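PDB 6SYN: peptidoglycan D,D-transpeptidase FtsI from Yersinia pestis, which probably cross-links septal peptidoglycan during cell division as a class B penicillin-binding protein, and is a target of beta-lactam antibiotics. Local coordinates for residues A[279-287]-A[353-362]. Numbering follows the deposited sequence.
Sequences YFVNGHQIK and SDIERATFSF
Val281 and Ile355 bring their CA atoms to 5.6 Å where a two-stranded beta hairpin, 279-281 with 284-286, lies against helix 354-360, the axis of strand 284-286 running at 29° to that of the helix. The hairpin turns through a type I' turn from Val281 to His284, closed by backbone bonds in both directions between those two residues, and the contact belongs to the penicillin-binding transpeptidase domain. Ile355 makes the largest contribution from the helix side. With its CG1 anti to the backbone N (chi1 -178°), the branch reaches across to the hairpin: CD1 lies 3.9 Å from Ile286 CD1, and CG1 passes 3.7 Å from His284 ND1, the two side chains crossing at about a right angle. Val281 lays CG1 over the backbone of the first turn, 3.4 Å from Ile355 N, and it also reaches Ala358 CB. The Ala358 methyl also meets Ile286 CD1, so both strands share one small apolar patch. Ser353 and Glu356 form a capping box at the start of the helix, and Lys349 pairs with the Glu356 carboxylate. Farther along, Ile286 CG2 touches Phe362 CE2 at 4.2 Å; Phe362 in turn packs on Asn306 and comes close to the bound, opened penicillin, so the hairpin rests on a residue at the margin of the active site. At the turn end, Asn282 supplies the polar link: its OD1 takes the N-H of Ile355, an amide of the first helical turn, at 3.1 Å. The bond is moderately bent, 153° at the hydrogen, and the donor sits above the side-chain carbonyl plane, while Asn282 ND2 lies 3.7 Å from Asp354 CB.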
loop_
_atom_site.group_PDB
_atom_site.type_symbol
_atom_site.label_atom_id
_atom_site.label_comp_id
_atom_site.label_asym_id
_atom_site.label_seq_id
_atom_site.Cartn_x
_atom_site.Cartn_y
_atom_site.Cartn_z
ATOM N N TYR A 279 -8.243 1.365 -34.786
ATOM C CA TYR A 279 -7.460 2.163 -35.767
ATOM C C TYR A 279 -5.967 1.947 -35.516
ATOM O O TYR A 279 -5.604 1.252 -34.536
ATOM C CB TYR A 279 -7.872 3.636 -35.731
ATOM C CG TYR A 279 -7.288 4.471 -34.618
ATOM C CD1 TYR A 279 -7.546 4.182 -33.287
ATOM C CD2 TYR A 279 -6.514 5.588 -34.897
ATOM C CE1 TYR A 279 -7.032 4.966 -32.265
ATOM C CE2 TYR A 279 -5.990 6.379 -33.887
ATOM C CZ TYR A 279 -6.251 6.069 -32.565
ATOM O OH TYR A 279 -5.744 6.850 -31.565
ATOM N N PHE A 280 -5.132 2.498 -36.403
ATOM C CA PHE A 280 -3.662 2.297 -36.395
ATOM C C PHE A 280 -2.969 3.595 -35.972
ATOM O O PHE A 280 -3.406 4.706 -36.342
ATOM C CB PHE A 280 -3.164 1.757 -37.739
ATOM C CG PHE A 280 -3.412 0.282 -37.948
ATOM C CD1 PHE A 280 -2.713 -0.667 -37.220
ATOM C CD2 PHE A 280 -4.347 -0.161 -38.876
ATOM C CE1 PHE A 280 -2.943 -2.023 -37.413
ATOM C CE2 PHE A 280 -4.575 -1.516 -39.068
ATOM C CZ PHE A 280 -3.874 -2.446 -38.336
ATOM N N VAL A 281 -1.922 3.405 -35.169
ATOM C CA VAL A 281 -0.988 4.433 -34.633
ATOM C C VAL A 281 0.426 3.866 -34.836
ATOM O O VAL A 281 0.775 2.882 -34.143
ATOM C CB VAL A 281 -1.332 4.729 -33.158
ATOM C CG1 VAL A 281 -0.353 5.691 -32.498
ATOM C CG2 VAL A 281 -2.757 5.243 -33.020
ATOM N N ASN A 282 1.163 4.395 -35.819
ATOM C CA ASN A 282 2.532 3.944 -36.203
ATOM C C ASN A 282 2.522 2.464 -36.616
ATOM O O ASN A 282 3.569 1.794 -36.428
ATOM C CB ASN A 282 3.554 4.118 -35.070
ATOM C CG ASN A 282 3.799 5.551 -34.634
ATOM O OD1 ASN A 282 4.269 5.780 -33.519
ATOM N ND2 ASN A 282 3.519 6.514 -35.499
ATOM N N GLY A 283 1.399 1.958 -37.140
ATOM C CA GLY A 283 1.267 0.564 -37.613
ATOM C C GLY A 283 0.963 -0.428 -36.498
ATOM O O GLY A 283 0.944 -1.640 -36.798
ATOM N N HIS A 284 0.750 0.052 -35.265
ATOM C CA HIS A 284 0.223 -0.729 -34.109
ATOM C C HIS A 284 -1.287 -0.467 -33.977
ATOM O O HIS A 284 -1.693 0.714 -34.060
ATOM C CB HIS A 284 0.962 -0.368 -32.808
ATOM C CG HIS A 284 2.426 -0.677 -32.809
ATOM N ND1 HIS A 284 3.389 0.316 -32.717
ATOM C CD2 HIS A 284 3.095 -1.849 -32.874
ATOM C CE1 HIS A 284 4.584 -0.233 -32.731
ATOM N NE2 HIS A 284 4.432 -1.561 -32.829
ATOM N N GLN A 285 -2.090 -1.519 -33.785
ATOM C CA GLN A 285 -3.570 -1.425 -33.646
ATOM C C GLN A 285 -3.930 -1.044 -32.204
ATOM O O GLN A 285 -3.590 -1.814 -31.293
ATOM C CB GLN A 285 -4.252 -2.746 -34.025
ATOM C CG GLN A 285 -5.734 -2.589 -34.353
ATOM C CD GLN A 285 -6.455 -3.890 -34.617
ATOM O OE1 GLN A 285 -7.558 -3.904 -35.156
ATOM N NE2 GLN A 285 -5.845 -5.000 -34.228
ATOM N N ILE A 286 -4.587 0.103 -32.007
ATOM C CA ILE A 286 -5.316 0.425 -30.745
ATOM C C ILE A 286 -6.732 -0.129 -30.912
ATOM O O ILE A 286 -7.469 0.407 -31.758
ATOM C CB ILE A 286 -5.348 1.936 -30.428
ATOM C CG1 ILE A 286 -4.024 2.650 -30.716
ATOM C CG2 ILE A 286 -5.805 2.159 -28.994
ATOM C CD1 ILE A 286 -2.893 2.252 -29.808
ATOM N N LYS A 287 -7.083 -1.186 -30.176
ATOM C CA LYS A 287 -8.478 -1.697 -30.124
ATOM C C LYS A 287 -8.918 -1.816 -28.664
ATOM O O LYS A 287 -8.050 -1.920 -27.766
ATOM C CB LYS A 287 -8.632 -3.010 -30.900
ATOM C CG LYS A 287 -7.895 -4.220 -30.341
ATOM C CD LYS A 287 -8.563 -5.529 -30.717
ATOM C CE LYS A 287 -7.810 -6.754 -30.241
ATOM N NZ LYS A 287 -8.571 -7.996 -30.516
ATOM N N SER A 353 7.019 9.494 -29.842
ATOM C CA SER A 353 6.315 8.825 -30.966
ATOM C C SER A 353 4.813 8.845 -30.678
ATOM O O SER A 353 4.428 9.024 -29.509
ATOM C CB SER A 353 6.819 7.421 -31.194
ATOM O OG SER A 353 6.604 6.604 -30.052
ATOM N N ASP A 354 4.001 8.675 -31.719
ATOM C CA ASP A 354 2.518 8.744 -31.659
ATOM C C ASP A 354 1.979 7.562 -30.839
ATOM O O ASP A 354 0.990 7.761 -30.107
ATOM C CB ASP A 354 1.954 8.834 -33.078
ATOM C CG ASP A 354 2.230 10.173 -33.743
ATOM O OD1 ASP A 354 3.147 10.892 -33.278
ATOM O OD2 ASP A 354 1.522 10.489 -34.716
ATOM N N ILE A 355 2.609 6.387 -30.942
ATOM C CA ILE A 355 2.249 5.167 -30.154
ATOM C C ILE A 355 2.617 5.388 -28.679
ATOM O O ILE A 355 1.881 4.879 -27.812
ATOM C CB ILE A 355 2.892 3.879 -30.726
ATOM C CG1 ILE A 355 2.479 2.624 -29.947
ATOM C CG2 ILE A 355 4.412 3.989 -30.798
ATOM C CD1 ILE A 355 0.987 2.444 -29.760
ATOM N N GLU A 356 3.705 6.109 -28.396
ATOM C CA GLU A 356 4.141 6.398 -27.003
ATOM C C GLU A 356 3.092 7.298 -26.341
ATOM O O GLU A 356 2.614 6.938 -25.249
ATOM C CB GLU A 356 5.553 6.983 -26.991
ATOM C CG GLU A 356 6.622 5.906 -27.089
ATOM C CD GLU A 356 8.024 6.374 -27.439
ATOM O OE1 GLU A 356 8.199 7.574 -27.749
ATOM O OE2 GLU A 356 8.943 5.532 -27.393
ATOM N N ARG A 357 2.715 8.390 -27.013
ATOM C CA ARG A 357 1.637 9.333 -26.601
ATOM C C ARG A 357 0.351 8.560 -26.282
ATOM O O ARG A 357 -0.233 8.809 -25.212
ATOM C CB ARG A 357 1.408 10.369 -27.706
ATOM C CG ARG A 357 2.563 11.350 -27.855
ATOM C CD ARG A 357 2.592 12.043 -29.199
ATOM N NE ARG A 357 1.553 13.054 -29.298
ATOM C CZ ARG A 357 1.281 13.754 -30.391
ATOM N NH1 ARG A 357 1.973 13.556 -31.503
ATOM N NH2 ARG A 357 0.313 14.654 -30.371
ATOM N N ALA A 358 -0.066 7.657 -27.174
ATOM C CA ALA A 358 -1.263 6.796 -27.015
ATOM C C ALA A 358 -1.130 5.938 -25.748
ATOM O O ALA A 358 -2.016 6.011 -24.885
ATOM C CB ALA A 358 -1.458 5.936 -28.241
ATOM N N THR A 359 -0.062 5.151 -25.633
ATOM C CA THR A 359 0.141 4.203 -24.503
ATOM C C THR A 359 0.166 4.977 -23.175
ATOM O O THR A 359 -0.356 4.435 -22.181
ATOM C CB THR A 359 1.388 3.339 -24.719
ATOM O OG1 THR A 359 2.480 4.202 -25.033
ATOM C CG2 THR A 359 1.189 2.322 -25.821
ATOM N N PHE A 360 0.708 6.202 -23.172
ATOM C CA PHE A 360 0.728 7.123 -22.002
ATOM C C PHE A 360 -0.702 7.509 -21.593
ATOM O O PHE A 360 -0.911 7.802 -20.399
ATOM C CB PHE A 360 1.533 8.389 -22.303
ATOM C CG PHE A 360 2.144 9.056 -21.095
ATOM C CD1 PHE A 360 3.011 8.359 -20.266
ATOM C CD2 PHE A 360 1.881 10.387 -20.804
ATOM C CE1 PHE A 360 3.589 8.970 -19.165
ATOM C CE2 PHE A 360 2.464 10.998 -19.703
ATOM C CZ PHE A 360 3.315 10.288 -18.885
ATOM N N SER A 361 -1.649 7.512 -22.542
ATOM C CA SER A 361 -3.072 7.864 -22.296
ATOM C C SER A 361 -3.822 6.705 -21.625
ATOM O O SER A 361 -4.934 6.955 -21.125
ATOM C CB SER A 361 -3.766 8.323 -23.553
ATOM O OG SER A 361 -4.151 7.230 -24.374
ATOM N N PHE A 362 -3.277 5.485 -21.622
ATOM C CA PHE A 362 -3.838 4.357 -20.829
ATOM C C PHE A 362 -2.724 3.754 -19.962
ATOM O O PHE A 362 -2.705 2.526 -19.749
ATOM C CB PHE A 362 -4.614 3.366 -21.707
ATOM C CG PHE A 362 -4.031 3.019 -23.056
ATOM C CD1 PHE A 362 -3.137 1.967 -23.202
ATOM C CD2 PHE A 362 -4.434 3.695 -24.197
ATOM C CE1 PHE A 362 -2.636 1.628 -24.451
ATOM C CE2 PHE A 362 -3.932 3.354 -25.444
ATOM C CZ PHE A 362 -3.033 2.324 -25.568
#